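Transcriptional regulator (PDB 2O0Y) probably binds DNA and regulates transcription as a member of the IclR family. Local coordinates at residues 99-103 and 247-251; 108-112 and 236-240; 111-116 and 128-132; 155-159 and 182-186; 204-210 and 223-229. The contacts are given in a common frame with arbitrary orientation. Residues are numbered along the deposited sequence.

Interaction 1 (99-103 and 247-251)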
# COMPACT_ATOMS: atom_id res chain seq x y z
N VAL B 99 -3.52 7.32 -22.61
CA VAL B 99 -2.32 7.97 -22.09
C VAL B 99 -1.06 7.25 -22.63
O VAL B 99 -0.08 7.88 -23.04
CB VAL B 99 -2.34 7.95 -20.56
CG1 VAL B 99 -0.92 8.16 -19.96
CG2 VAL B 99 -3.43 8.98 -20.02
N VAL B 100 -1.06 5.94 -22.64
CA VAL B 100 0.06 5.20 -23.28
C VAL B 100 0.23 5.58 -24.76
O VAL B 100 1.35 5.86 -25.20
CB VAL B 100 -0.04 3.70 -23.07
CG1 VAL B 100 1.18 3.02 -23.61
CG2 VAL B 100 -0.14 3.41 -21.54
N ASP B 101 -0.86 5.67 -25.51
CA ASP B 101 -0.79 6.18 -26.90
C ASP B 101 -0.09 7.55 -26.97
O ASP B 101 0.79 7.77 -27.81
CB ASP B 101 -2.17 6.34 -27.54
CG ASP B 101 -2.87 5.02 -27.74
OD1 ASP B 101 -2.20 3.97 -27.69
OD2 ASP B 101 -4.12 5.04 -27.92
N ILE B 102 -0.46 8.47 -26.08
CA ILE B 102 0.18 9.81 -26.12
C ILE B 102 1.68 9.70 -25.83
O ILE B 102 2.47 10.35 -26.47
CB ILE B 102 -0.50 10.80 -25.11
CG1 ILE B 102 -1.89 11.20 -25.60
CG2 ILE B 102 0.36 12.04 -24.89
CD1 ILE B 102 -2.80 11.75 -24.44
N MSE B 103 2.07 8.86 -24.89
CA MSE B 103 3.48 8.70 -24.52
C MSE B 103 4.24 8.06 -25.68
O MSE B 103 5.39 8.40 -25.98
CB MSE B 103 3.58 7.81 -23.28
CG MSE B 103 2.97 8.39 -22.03
SE MSE B 103 3.05 7.09 -20.53
CE MSE B 103 4.99 6.72 -20.39
N ALA B 247 1.74 16.93 -24.62
CA ALA B 247 1.44 15.57 -24.12
C ALA B 247 1.04 15.62 -22.68
O ALA B 247 0.07 14.97 -22.26
CB ALA B 247 2.70 14.69 -24.28
N ALA B 248 1.80 16.37 -21.88
CA ALA B 248 1.47 16.50 -20.44
C ALA B 248 0.05 17.08 -20.26
O ALA B 248 -0.76 16.61 -19.45
CB ALA B 248 2.53 17.37 -19.74
N GLU B 249 -0.26 18.10 -21.04
CA GLU B 249 -1.55 18.77 -20.95
C GLU B 249 -2.64 17.75 -21.27
O GLU B 249 -3.63 17.66 -20.55
CB GLU B 249 -1.60 19.94 -21.93
CG GLU B 249 -0.69 21.12 -21.51
CD GLU B 249 -0.69 22.32 -22.48
OE1 GLU B 249 -1.30 22.24 -23.58
OE2 GLU B 249 -0.06 23.36 -22.13
N GLU B 250 -2.46 17.00 -22.36
CA GLU B 250 -3.43 15.99 -22.82
C GLU B 250 -3.62 14.87 -21.80
O GLU B 250 -4.72 14.44 -21.56
CB GLU B 250 -2.98 15.40 -24.15
CG GLU B 250 -3.10 16.41 -25.32
CD GLU B 250 -2.27 16.04 -26.53
OE1 GLU B 250 -1.97 14.86 -26.72
OE2 GLU B 250 -1.91 16.94 -27.32
N ILE B 251 -2.52 14.37 -21.23
CA ILE B 251 -2.55 13.30 -20.21
C ILE B 251 -3.24 13.79 -18.92
O ILE B 251 -4.06 13.08 -18.31
CB ILE B 251 -1.09 12.76 -19.93
CG1 ILE B 251 -0.58 11.96 -21.14
CG2 ILE B 251 -1.06 11.91 -18.70
CD1 ILE B 251 0.96 11.75 -21.08
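Ile102 gives up 87 Å² to this helix-helix contact and Ile251 82 Å², and the two isoleucines meet with Ile102 CG2 3.9 Å from Ile251 CD1. The CA-to-CB bond of Ile102 points toward the other helix. Its CG2 also sits 3.6 Å from Ala247 CB, while its CD1 lies 3.7 Å from Glu250 CB, so the aliphatic base of the glutamate lines the exposed margin of the interface. No hydrogen bond crosses between the segments. Helices 97-110 and 237-254, to which the segments belong, pack side by side on one face of the six-stranded antiparallel sheet of the C-terminal region, a helix-backed sheet consistent with its GAF-clan assignment. Locally the two axes are 9.9 Å apart and run antiparallel at 178°, which sets Val99 opposite Ile251 (CA atoms 5.7 Å apart) and Ile102 opposite Ala247 (CA atoms 6.2 Å apart). Ile251 leaves its helix sideways, but its CD1 reaches in between the helices to 4.0 Å from CG of selenomethionine Met103; its CG2 is 4.0 Å from Val99 CG1, the third largest contributor at 40 Å². On the sheet side, Ile251 and Ala247 both rest on Leu223 of strand 219-228, and Ile251 also touches Leu212 of strand 205-213.

Interaction 2 (108-112 and 236-240)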
# COMPACT_ATOMS: atom_id res chain seq x y z
N ALA B 108 7.98 8.73 -30.36
CA ALA B 108 8.19 8.79 -31.81
C ALA B 108 8.55 10.20 -32.26
O ALA B 108 9.42 10.39 -33.13
CB ALA B 108 6.95 8.34 -32.55
N ASP B 109 7.88 11.20 -31.68
CA ASP B 109 8.03 12.59 -32.13
C ASP B 109 9.38 13.16 -31.65
O ASP B 109 9.97 14.00 -32.32
CB ASP B 109 6.87 13.43 -31.54
CG ASP B 109 5.55 13.26 -32.31
OD1 ASP B 109 5.53 12.59 -33.36
OD2 ASP B 109 4.52 13.84 -31.87
N THR B 110 9.88 12.71 -30.50
CA THR B 110 11.14 13.30 -29.99
C THR B 110 12.36 12.41 -30.25
O THR B 110 13.49 12.89 -30.27
CB THR B 110 11.09 13.55 -28.46
OG1 THR B 110 10.79 12.30 -27.82
CG2 THR B 110 10.03 14.60 -28.06
N GLY B 111 12.15 11.09 -30.40
CA GLY B 111 13.25 10.15 -30.58
C GLY B 111 13.86 9.71 -29.25
O GLY B 111 14.88 9.00 -29.22
N GLU B 112 13.20 10.12 -28.15
CA GLU B 112 13.66 9.83 -26.80
C GLU B 112 12.71 8.91 -26.03
O GLU B 112 11.50 8.86 -26.35
CB GLU B 112 13.86 11.13 -26.01
CG GLU B 112 14.75 12.16 -26.66
CD GLU B 112 16.15 11.70 -26.96
OE1 GLU B 112 16.54 10.62 -26.50
OE2 GLU B 112 16.90 12.48 -27.61
N ARG B 236 17.16 21.26 -30.89
CA ARG B 236 16.16 20.24 -30.64
C ARG B 236 15.28 20.53 -29.46
O ARG B 236 14.11 20.13 -29.47
CB ARG B 236 16.79 18.82 -30.49
CG ARG B 236 17.44 18.33 -31.79
CD ARG B 236 18.19 17.03 -31.63
NE ARG B 236 17.35 15.89 -31.25
CZ ARG B 236 16.62 15.15 -32.09
NH1 ARG B 236 16.59 15.45 -33.38
NH2 ARG B 236 15.90 14.13 -31.63
N THR B 237 15.82 21.16 -28.42
CA THR B 237 15.03 21.27 -27.18
C THR B 237 13.73 22.07 -27.32
O THR B 237 12.76 21.68 -26.72
CB THR B 237 15.81 21.72 -25.95
OG1 THR B 237 16.50 22.92 -26.26
CG2 THR B 237 16.83 20.68 -25.57
N PRO B 238 13.70 23.18 -28.10
CA PRO B 238 12.36 23.82 -28.24
C PRO B 238 11.25 22.84 -28.64
O PRO B 238 10.14 22.95 -28.16
CB PRO B 238 12.57 24.85 -29.37
CG PRO B 238 14.00 25.11 -29.41
CD PRO B 238 14.74 23.93 -28.83
N HIS B 239 11.55 21.91 -29.56
CA HIS B 239 10.56 20.97 -30.11
C HIS B 239 10.27 19.91 -29.06
O HIS B 239 9.13 19.50 -28.87
CB HIS B 239 11.07 20.32 -31.44
CG HIS B 239 10.10 19.35 -32.06
ND1 HIS B 239 10.34 17.99 -32.14
CD2 HIS B 239 8.88 19.55 -32.62
CE1 HIS B 239 9.33 17.40 -32.74
NE2 HIS B 239 8.43 18.32 -33.05
N TYR B 240 11.32 19.46 -28.36
CA TYR B 240 11.16 18.55 -27.22
C TYR B 240 10.21 19.16 -26.21
O TYR B 240 9.26 18.51 -25.76
CB TYR B 240 12.51 18.29 -26.52
CG TYR B 240 13.42 17.27 -27.16
CD1 TYR B 240 13.31 16.95 -28.51
CD2 TYR B 240 14.43 16.66 -26.42
CE1 TYR B 240 14.12 16.02 -29.09
CE2 TYR B 240 15.28 15.73 -27.00
CZ TYR B 240 15.11 15.41 -28.32
OH TYR B 240 15.94 14.50 -28.94
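Arg236 starts the second segment by folding its side chain back to Tyr240: its NE and NH2 donate to Tyr240 OH at 3.0 and 2.7 Å. The same NH2 lies 3.0 Å from Thr110 O, at an angle too poor for a hydrogen bond, and 4.5 Å from Glu112 OE2, beyond a salt bridge. Further on, the His239 ring brings the edge atom CE1 to 3.5 Å from Asp109 O. Tyr240 is the centre of the contact. Its OH donates to Glu112 OE2 at 2.6 Å, an oxygen that also pairs with Arg231, and Thr110 CB sits over its ring face, 4.3 Å from the centroid, as a CH-pi contact. Thr110 OG1 accepts from Glu112 N at 3.3 Å in an ST turn, besides bonding Leu106 O. Gly111 is the first residue to leave helical angles; a side chain there would jam against the preceding carbonyl O. The arrangement is a helix C-terminus packed against the N-terminal turn of an antiparallel neighbour, where helix 97-110 gives way to strand 113-120 in the GAF-like region.

Interaction 3 (111-116 and 128-132)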
# COMPACT_ATOMS: atom_id res chain seq x y z
N GLY B 111 12.15 11.09 -30.40
CA GLY B 111 13.25 10.15 -30.58
C GLY B 111 13.86 9.71 -29.25
O GLY B 111 14.88 9.00 -29.22
N GLU B 112 13.20 10.12 -28.15
CA GLU B 112 13.66 9.83 -26.80
C GLU B 112 12.71 8.91 -26.03
O GLU B 112 11.50 8.86 -26.35
CB GLU B 112 13.86 11.13 -26.01
CG GLU B 112 14.75 12.16 -26.66
CD GLU B 112 16.15 11.70 -26.96
OE1 GLU B 112 16.54 10.62 -26.50
OE2 GLU B 112 16.90 12.48 -27.61
N THR B 113 13.27 8.19 -25.06
CA THR B 113 12.49 7.36 -24.14
C THR B 113 11.64 8.28 -23.28
O THR B 113 12.15 9.28 -22.78
CB THR B 113 13.40 6.51 -23.26
OG1 THR B 113 14.03 5.52 -24.11
CG2 THR B 113 12.55 5.78 -22.13
N VAL B 114 10.35 7.93 -23.13
CA VAL B 114 9.40 8.70 -22.35
C VAL B 114 9.13 7.90 -21.09
O VAL B 114 8.64 6.78 -21.19
CB VAL B 114 8.11 8.91 -23.11
CG1 VAL B 114 7.12 9.62 -22.23
CG2 VAL B 114 8.39 9.75 -24.39
N ASN B 115 9.40 8.48 -19.91
CA ASN B 115 9.20 7.80 -18.61
C ASN B 115 8.10 8.51 -17.84
O ASN B 115 8.10 9.74 -17.79
CB ASN B 115 10.49 7.94 -17.78
CG ASN B 115 11.63 7.09 -18.34
OD1 ASN B 115 11.43 5.92 -18.67
ND2 ASN B 115 12.79 7.68 -18.52
N LEU B 116 7.19 7.77 -17.21
CA LEU B 116 6.20 8.40 -16.35
C LEU B 116 6.65 8.05 -14.95
O LEU B 116 6.66 6.87 -14.59
CB LEU B 116 4.78 7.85 -16.57
CG LEU B 116 3.61 8.63 -15.92
CD1 LEU B 116 2.34 8.34 -16.66
CD2 LEU B 116 3.36 8.14 -14.52
N ALA B 128 5.49 3.79 -15.81
CA ALA B 128 5.23 3.42 -17.20
C ALA B 128 6.26 4.05 -18.10
O ALA B 128 6.83 5.09 -17.74
CB ALA B 128 3.78 3.87 -17.64
N GLN B 129 6.54 3.42 -19.26
CA GLN B 129 7.68 3.84 -20.10
C GLN B 129 7.43 3.54 -21.56
O GLN B 129 6.89 2.47 -21.87
CB GLN B 129 8.90 3.04 -19.64
CG GLN B 129 10.23 3.39 -20.33
CD GLN B 129 11.40 2.64 -19.69
OE1 GLN B 129 11.54 1.43 -19.88
NE2 GLN B 129 12.23 3.36 -18.88
N CYS B 130 7.81 4.44 -22.46
CA CYS B 130 7.79 4.14 -23.89
C CYS B 130 9.19 4.41 -24.42
O CYS B 130 9.62 5.57 -24.50
CB CYS B 130 6.79 5.04 -24.62
SG CYS B 130 5.07 4.56 -24.19
N GLU B 131 9.91 3.35 -24.75
CA GLU B 131 11.29 3.52 -25.20
C GLU B 131 11.30 3.96 -26.65
O GLU B 131 10.45 3.55 -27.45
CB GLU B 131 12.03 2.22 -25.09
CG GLU B 131 12.44 1.85 -23.64
CD GLU B 131 13.19 0.53 -23.67
OE1 GLU B 131 14.28 0.49 -24.26
OE2 GLU B 131 12.68 -0.47 -23.17
N SER B 132 12.28 4.77 -27.01
CA SER B 132 12.48 5.10 -28.41
C SER B 132 13.26 3.96 -29.11
O SER B 132 13.66 2.99 -28.48
CB SER B 132 13.20 6.44 -28.57
OG SER B 132 14.61 6.34 -28.43
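This is an antiparallel strand pairing, the open end of the beta hairpin formed by strands 113-120 and 123-130 in the six-stranded sheet of the C-terminal region. The local strand axes run 4.7 Å apart at 169°. Val114 and Cys130 form a hydrogen-bonded pair, with Val114 N to Cys130 O and Cys130 N to Val114 O both 2.8 Å; Leu116 N donates to Ala128 O, also at 2.8 Å. The side chains of these pairs share one face, where Val114 CB is 4.4 Å from Cys130 CB and Leu116 CB 4.2 Å from Ala128 CB. Helix 97-110 packs on that face, Leu106 against Val114 and Met103 against Cys130. On the other face, the non-hydrogen-bonded pair Asn115 and Gln129 is tied through its side chains: Gln129 NE2 donates to Asn115 OD1 at 2.7 Å and also to Ile140 O. Beyond the paired strands the chains stay joined by polar side chains. Ser132 OG donates to Gly111 O at 2.8 Å, and Ser132 N makes a weak bond of 3.5 Å to Thr113 OG1, which is bonded as well to Ser138 O. The hairpin lies within the sheet, strand 113-120 pairing with 219-228 and strand 123-130 with 146-147, and the whole forms a helix followed directly by a beta hairpin, in keeping with a GAF-like fold.

Interaction 4 (155-159 and 182-186)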
# COMPACT_ATOMS: atom_id res chain seq x y z
N LYS B 155 13.00 16.89 -9.37
CA LYS B 155 12.60 18.26 -9.04
C LYS B 155 11.14 18.59 -9.41
O LYS B 155 10.53 19.44 -8.80
CB LYS B 155 13.57 19.26 -9.66
CG LYS B 155 14.91 19.31 -8.88
CD LYS B 155 15.98 20.19 -9.60
CE LYS B 155 16.99 19.35 -10.40
NZ LYS B 155 18.02 18.61 -9.53
N ILE B 156 10.59 17.91 -10.42
CA ILE B 156 9.16 18.08 -10.73
C ILE B 156 8.34 17.41 -9.63
O ILE B 156 7.44 18.02 -9.09
CB ILE B 156 8.79 17.52 -12.13
CG1 ILE B 156 9.41 18.39 -13.26
CG2 ILE B 156 7.25 17.38 -12.29
CD1 ILE B 156 8.78 19.78 -13.38
N LEU B 157 8.69 16.18 -9.23
CA LEU B 157 7.94 15.51 -8.15
C LEU B 157 7.99 16.30 -6.86
O LEU B 157 7.03 16.26 -6.09
CB LEU B 157 8.45 14.09 -7.92
CG LEU B 157 8.22 13.19 -9.14
CD1 LEU B 157 9.06 11.92 -9.01
CD2 LEU B 157 6.71 12.86 -9.24
N LEU B 158 9.09 17.01 -6.60
CA LEU B 158 9.22 17.72 -5.32
C LEU B 158 8.37 18.98 -5.31
O LEU B 158 8.31 19.65 -4.29
CB LEU B 158 10.68 18.09 -5.01
CG LEU B 158 11.54 16.90 -4.59
CD1 LEU B 158 13.05 17.25 -4.65
CD2 LEU B 158 11.10 16.39 -3.19
N LEU B 159 7.73 19.30 -6.44
CA LEU B 159 6.77 20.42 -6.50
C LEU B 159 5.62 20.16 -5.57
O LEU B 159 5.08 21.10 -4.97
CB LEU B 159 6.20 20.61 -7.91
CG LEU B 159 7.07 21.18 -9.03
CD1 LEU B 159 6.32 21.17 -10.37
CD2 LEU B 159 7.51 22.59 -8.71
N LEU B 182 18.84 22.85 -4.00
CA LEU B 182 17.72 22.06 -4.43
C LEU B 182 16.37 22.78 -4.31
O LEU B 182 15.60 22.79 -5.25
CB LEU B 182 17.71 20.72 -3.69
CG LEU B 182 16.76 19.63 -4.21
CD1 LEU B 182 17.01 19.27 -5.70
CD2 LEU B 182 16.87 18.38 -3.37
N ARG B 183 16.11 23.41 -3.16
CA ARG B 183 14.88 24.19 -2.93
C ARG B 183 14.67 25.28 -4.00
O ARG B 183 13.54 25.53 -4.45
CB ARG B 183 14.89 24.81 -1.52
CG ARG B 183 13.55 25.39 -1.04
CD ARG B 183 13.60 25.86 0.43
NE ARG B 183 13.57 24.69 1.30
CZ ARG B 183 14.63 24.18 1.94
NH1 ARG B 183 15.82 24.75 1.84
NH2 ARG B 183 14.47 23.10 2.68
N GLU B 184 15.77 25.92 -4.41
CA GLU B 184 15.69 27.03 -5.36
C GLU B 184 15.41 26.52 -6.78
O GLU B 184 14.57 27.06 -7.49
CB GLU B 184 16.95 27.92 -5.32
CG GLU B 184 17.14 28.69 -3.97
CD GLU B 184 18.15 29.86 -4.06
OE1 GLU B 184 18.71 30.08 -5.16
OE2 GLU B 184 18.38 30.55 -3.02
N LYS B 185 16.08 25.43 -7.16
CA LYS B 185 15.85 24.83 -8.47
C LYS B 185 14.41 24.29 -8.58
O LYS B 185 13.77 24.45 -9.63
CB LYS B 185 16.88 23.74 -8.75
CG LYS B 185 18.34 24.24 -8.73
CD LYS B 185 19.36 23.07 -8.90
CE LYS B 185 19.11 21.93 -7.88
NZ LYS B 185 19.88 20.66 -8.12
N VAL B 186 13.87 23.68 -7.51
CA VAL B 186 12.48 23.22 -7.55
C VAL B 186 11.54 24.41 -7.84
O VAL B 186 10.63 24.31 -8.64
CB VAL B 186 12.04 22.47 -6.25
CG1 VAL B 186 10.57 22.13 -6.32
CG2 VAL B 186 12.89 21.21 -6.01
O HOH W 1 10.52 21.75 -10.18
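Lys155 lays its aliphatic chain across helix 178-192, with CG 3.8 Å from Leu182 CD1 and 4.0 Å from Val186 CG2. Lys155 buries 89 Å² here and Val186 92 Å². Chi3 of Lys155 lies between wells at -100°, and NZ ends 3.1 Å from Lys185 NZ. Two like charges this close would be costly alone, but Lys155 NZ forms a salt bridge with Glu200, and the Lys185 side chain also touches that glutamate. Val186 packs against Leu158 and Leu159, its CG2 4.0 Å from Leu158 CB and its CG1 3.9 Å from Leu159 CD2. Helix 152-157 lies on the face of the six-stranded sheet opposite helices 97-110 and 237-254, and helix 178-192 packs against it, so the contact belongs to the second helical layer of the C-terminal region. Here Ile156, pointing away from this contact, packs on Val219 and Ala222 of strand 219-228. Leu158 CD1 reaches Leu182 CD2 at 4.2 Å, and Leu182 in turn leans on Val168 of helix 165-171. No direct hydrogen bond joins the segments, but one water donates to Lys155 O at 2.7 Å and to Val186 O at 3.0 Å.

Interaction 5 (204-210 and 223-229)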
# COMPACT_ATOMS: atom_id res chain seq x y z
N GLY B 204 26.74 12.63 -19.68
CA GLY B 204 26.20 12.28 -20.97
C GLY B 204 24.69 12.13 -20.99
O GLY B 204 24.15 11.85 -22.05
N SER B 205 24.01 12.28 -19.85
CA SER B 205 22.53 12.20 -19.84
C SER B 205 21.88 13.55 -19.58
O SER B 205 22.51 14.45 -18.99
CB SER B 205 22.04 11.19 -18.80
OG SER B 205 22.53 11.56 -17.52
N SER B 206 20.66 13.73 -20.09
CA SER B 206 19.89 14.96 -19.91
C SER B 206 18.46 14.54 -19.76
O SER B 206 18.10 13.43 -20.11
CB SER B 206 19.96 15.94 -21.11
OG SER B 206 21.24 16.51 -21.27
N GLY B 207 17.64 15.44 -19.24
CA GLY B 207 16.25 15.09 -18.98
C GLY B 207 15.39 16.32 -19.09
O GLY B 207 15.82 17.42 -18.74
N LEU B 208 14.20 16.16 -19.65
CA LEU B 208 13.20 17.24 -19.61
C LEU B 208 11.98 16.62 -18.93
O LEU B 208 11.53 15.56 -19.36
CB LEU B 208 12.83 17.62 -21.04
CG LEU B 208 11.59 18.48 -21.32
CD1 LEU B 208 11.72 19.91 -20.74
CD2 LEU B 208 11.43 18.54 -22.83
N SER B 209 11.42 17.28 -17.91
CA SER B 209 10.25 16.76 -17.19
C SER B 209 9.14 17.79 -17.08
O SER B 209 9.39 18.96 -16.82
CB SER B 209 10.64 16.33 -15.77
OG SER B 209 9.65 15.45 -15.20
N PHE B 210 7.89 17.38 -17.31
CA PHE B 210 6.72 18.26 -17.11
C PHE B 210 5.87 17.63 -16.00
O PHE B 210 5.79 16.40 -15.92
CB PHE B 210 5.87 18.36 -18.40
CG PHE B 210 6.32 19.46 -19.33
CD1 PHE B 210 7.43 19.29 -20.13
CD2 PHE B 210 5.64 20.67 -19.37
CE1 PHE B 210 7.88 20.32 -21.00
CE2 PHE B 210 6.09 21.69 -20.23
CZ PHE B 210 7.19 21.50 -21.03
N LEU B 223 6.01 13.68 -16.34
CA LEU B 223 6.19 13.11 -17.65
C LEU B 223 7.60 13.51 -18.13
O LEU B 223 7.89 14.71 -18.30
CB LEU B 223 5.15 13.67 -18.61
CG LEU B 223 5.20 13.14 -20.05
CD1 LEU B 223 4.73 11.64 -20.07
CD2 LEU B 223 4.29 13.92 -20.96
N THR B 224 8.46 12.53 -18.41
CA THR B 224 9.85 12.84 -18.55
C THR B 224 10.52 12.25 -19.81
O THR B 224 10.39 11.06 -20.06
CB THR B 224 10.58 12.35 -17.30
OG1 THR B 224 9.94 12.93 -16.14
CG2 THR B 224 12.06 12.77 -17.30
N LEU B 225 11.32 13.06 -20.53
CA LEU B 225 12.23 12.56 -21.59
C LEU B 225 13.62 12.43 -21.01
O LEU B 225 14.05 13.32 -20.31
CB LEU B 225 12.32 13.59 -22.73
CG LEU B 225 11.07 14.04 -23.47
CD1 LEU B 225 11.53 14.93 -24.61
CD2 LEU B 225 10.30 12.83 -24.03
N GLY B 226 14.32 11.33 -21.24
CA GLY B 226 15.74 11.25 -20.85
C GLY B 226 16.47 10.66 -22.00
O GLY B 226 15.95 9.77 -22.69
N GLY B 227 17.69 11.14 -22.23
CA GLY B 227 18.49 10.61 -23.30
C GLY B 227 19.86 11.24 -23.31
O GLY B 227 20.23 11.93 -22.37
N PRO B 228 20.62 11.00 -24.38
CA PRO B 228 21.95 11.57 -24.51
C PRO B 228 21.93 13.09 -24.62
O PRO B 228 21.12 13.65 -25.35
CB PRO B 228 22.49 10.92 -25.79
CG PRO B 228 21.29 10.45 -26.53
CD PRO B 228 20.28 10.11 -25.51
N THR B 229 22.83 13.75 -23.89
CA THR B 229 22.91 15.23 -23.88
C THR B 229 23.07 15.79 -25.30
O THR B 229 22.50 16.84 -25.64
CB THR B 229 24.07 15.66 -22.99
OG1 THR B 229 23.70 15.30 -21.66
CG2 THR B 229 24.39 17.18 -23.09
O HOH W 2 25.89 15.65 -19.99
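From Ser206 to Phe210 the positions alternate between the two faces of the sheet. Leu208, Phe210, Leu223 and Leu225 share the face that meets helix 237-254. There Leu208 (t, p) and Leu225 (m, t) touch, Leu208 CD2 lying 4.0 Å from Leu225 CD1, while the ring of Phe210, at chi1 -88°, leads away from Leu223 onto Thr244, Arg245 and Ala248 and meets the ring of Tyr194. On the opposite face Ser209 (t) and Thr224 (m), a non-hydrogen-bonded pair with CA atoms 4.2 Å apart, turn their hydroxyls together, Ser209 OG to Thr224 OG1 2.7 Å; this face packs against helix 152-157. Gly207 and Gly226 follow as the next such pair, 4.3 Å between CA atoms. Ser206 (m) bonds Thr229 OG1 through OG at 2.8 Å and also reaches His198. Paired backbone bonds run alongside, including Leu225 N to Leu208 O and Phe210 N to Leu223 O, both 2.8 Å. At the open end Thr229 N donates to Gly204 O at 3.0 Å, and a water lies 3.2 Å from Gly204 N and 2.8 Å from Thr229 OG1. The segments form the open half of the beta hairpin of strands 205-213 and 219-228, inner strands of an antiparallel sheet with helices on both faces, as expected of a GAF-like domain.

All five contacts lie in the C-terminal region, around its six-stranded sheet. Interactions 1 and 2 join the same two helices, 97-110 and 237-254, with centres about 14 Å apart; interaction 2 shares Gly111 and Glu112 with interaction 3. Interactions 3 and 5 are hairpins whose strands 113-120 and 219-228 are neighbours, probably linked by a hydrogen bond from Asn115 N to Thr224 O (2.8 Å). Interaction 4 lies on the other face, its centre about 23 Å from that of interaction 1, and reaches interaction 5 through Ile156. Along the chain, interaction 2 is nested inside the loop spanned by interaction 1, as are interactions 3, 4 and 5, which close in series, so the helix pair brings both ends of the region together.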